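Local coordinates for protein ORF10 (Moritella marina, PDB 6RIW) that probably carries out, as the ketosynthase-chain length factor part of a polyunsaturated fatty acid synthase, the chain-extending condensation of acyl groups, at residues 203-208 with 673-678. Sequence-based numbering, arbitrary orientation.
Sequences VKLACD and VELAEN
The interface of the ketosynthase-chain length factor didomain pairs equivalent helices of its two thiolase-type halves: helix 198-211 of the first meets helix 668-682 of the second, and strands 189-193 and 659-663, just ahead of them, pair antiparallel. The contact is buried but small (156 Å²) and rests on two residue pairs. L205 and L675 present their ends to each other, the side chains crossing at about a right angle; L675 CD1 faces the forked end of L205, 4.1 Å from L205 CD2 and 4.2 Å from L205 CD1. With CG anti to the backbone N (chi1 178°), the L675 branch swings toward helix 198-211. One turn on, the amide of N678 spans the helices. Its ND2 makes a weak hydrogen bond to D208 O, long at 3.3 Å but nearly straight at 169°, and gives a second one to a water 3.0 Å away. That water donates to D208 OD2, while K204 NZ forms a salt bridge to D208 OD1 at 2.9 Å, using the oxygen's syn lone pair. N678 OD1 accepts from K214 and T212, consistent with a fixed amide orientation. Both amide ends are satisfied, and the water ties N678 to a carboxylate that K204 probably stabilises.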
loop_
_atom_site.group_PDB
_atom_site.type_symbol
_atom_site.label_atom_id
_atom_site.label_comp_id
_atom_site.label_asym_id
_atom_site.label_seq_id
_atom_site.Cartn_x
_atom_site.Cartn_y
_atom_site.Cartn_z
ATOM N N VAL A 203 -7.754 -8.339 8.893
ATOM C CA VAL A 203 -8.732 -8.939 9.807
ATOM C C VAL A 203 -8.259 -8.823 11.255
ATOM O O VAL A 203 -9.017 -8.402 12.146
ATOM C CB VAL A 203 -9.013 -10.400 9.399
ATOM C CG1 VAL A 203 -9.785 -11.143 10.509
ATOM C CG2 VAL A 203 -9.793 -10.405 8.073
ATOM N N LYS A 204 -6.991 -9.162 11.504
ATOM C CA LYS A 204 -6.455 -9.100 12.858
ATOM C C LYS A 204 -6.493 -7.672 13.403
ATOM O O LYS A 204 -6.921 -7.443 14.537
ATOM C CB LYS A 204 -5.034 -9.665 12.880
ATOM C CG LYS A 204 -4.341 -9.586 14.241
ATOM C CD LYS A 204 -5.136 -10.346 15.299
ATOM C CE LYS A 204 -4.527 -10.192 16.710
ATOM N NZ LYS A 204 -3.850 -8.880 16.929
ATOM N N LEU A 205 -6.064 -6.685 12.608
ATOM C CA LEU A 205 -6.104 -5.314 13.113
ATOM C C LEU A 205 -7.531 -4.813 13.271
ATOM O O LEU A 205 -7.803 -3.980 14.147
ATOM C CB LEU A 205 -5.309 -4.387 12.175
ATOM C CG LEU A 205 -3.814 -4.671 12.122
ATOM C CD1 LEU A 205 -3.158 -3.666 11.173
ATOM C CD2 LEU A 205 -3.165 -4.589 13.500
ATOM N N ALA A 206 -8.461 -5.296 12.449
ATOM C CA ALA A 206 -9.848 -4.882 12.631
ATOM C C ALA A 206 -10.418 -5.456 13.926
ATOM O O ALA A 206 -11.159 -4.766 14.643
ATOM C CB ALA A 206 -10.702 -5.302 11.427
ATOM N N CYS A 207 -10.062 -6.709 14.255
ATOM C CA CYS A 207 -10.394 -7.255 15.572
ATOM C C CYS A 207 -9.821 -6.395 16.693
ATOM O O CYS A 207 -10.509 -6.134 17.693
ATOM C CB CYS A 207 -9.881 -8.694 15.725
ATOM S SG CYS A 207 -10.618 -9.895 14.603
ATOM N N ASP A 208 -8.563 -5.950 16.551
ATOM C CA ASP A 208 -7.954 -5.061 17.551
ATOM C C ASP A 208 -8.776 -3.798 17.754
ATOM O O ASP A 208 -8.919 -3.317 18.884
ATOM C CB ASP A 208 -6.540 -4.644 17.133
ATOM C CG ASP A 208 -5.537 -5.781 17.169
ATOM O OD1 ASP A 208 -5.826 -6.857 17.742
ATOM O OD2 ASP A 208 -4.426 -5.577 16.615
ATOM N N VAL A 673 -0.290 6.890 13.757
ATOM C CA VAL A 673 -0.260 7.232 15.180
ATOM C C VAL A 673 -1.393 6.517 15.914
ATOM O O VAL A 673 -1.197 5.919 16.981
ATOM C CB VAL A 673 -0.331 8.759 15.347
ATOM C CG1 VAL A 673 -0.479 9.147 16.821
ATOM C CG2 VAL A 673 0.910 9.432 14.708
ATOM N N GLU A 674 -2.605 6.570 15.343
ATOM C CA GLU A 674 -3.759 5.870 15.908
ATOM C C GLU A 674 -3.519 4.370 15.983
ATOM O O GLU A 674 -3.823 3.730 17.000
ATOM C CB GLU A 674 -5.000 6.159 15.064
ATOM C CG GLU A 674 -6.258 5.362 15.447
ATOM C CD GLU A 674 -7.484 5.777 14.603
ATOM O OE1 GLU A 674 -7.434 5.727 13.340
ATOM O OE2 GLU A 674 -8.490 6.177 15.213
ATOM N N LEU A 675 -2.962 3.793 14.926
ATOM C CA LEU A 675 -2.641 2.362 14.938
ATOM C C LEU A 675 -1.583 2.026 15.989
ATOM O O LEU A 675 -1.709 1.023 16.714
ATOM C CB LEU A 675 -2.172 1.931 13.542
ATOM C CG LEU A 675 -1.741 0.469 13.349
ATOM C CD1 LEU A 675 -2.833 -0.471 13.861
ATOM C CD2 LEU A 675 -1.458 0.224 11.847
ATOM N N ALA A 676 -0.526 2.838 16.087
ATOM C CA ALA A 676 0.508 2.566 17.088
ATOM C C ALA A 676 -0.092 2.541 18.499
ATOM O O ALA A 676 0.196 1.636 19.296
ATOM C CB ALA A 676 1.626 3.599 16.985
ATOM N N GLU A 677 -0.944 3.521 18.815
ATOM C CA GLU A 677 -1.662 3.484 20.096
ATOM C C GLU A 677 -2.390 2.151 20.269
ATOM O O GLU A 677 -2.309 1.497 21.318
ATOM C CB GLU A 677 -2.655 4.648 20.176
ATOM C CG GLU A 677 -3.456 4.667 21.471
ATOM C CD GLU A 677 -4.696 5.552 21.425
ATOM O OE1 GLU A 677 -5.752 5.084 20.926
ATOM O OE2 GLU A 677 -4.623 6.704 21.923
ATOM N N ASN A 678 -3.080 1.713 19.224
ATOM C CA ASN A 678 -3.856 0.491 19.347
ATOM C C ASN A 678 -2.946 -0.718 19.522
ATOM O O ASN A 678 -3.289 -1.657 20.257
ATOM C CB ASN A 678 -4.751 0.326 18.130
ATOM C CG ASN A 678 -6.079 -0.221 18.490
ATOM O OD1 ASN A 678 -6.979 0.518 18.911
ATOM N ND2 ASN A 678 -6.226 -1.531 18.341
HETATM O O HOH W 1 -3.884 -3.028 17.131
#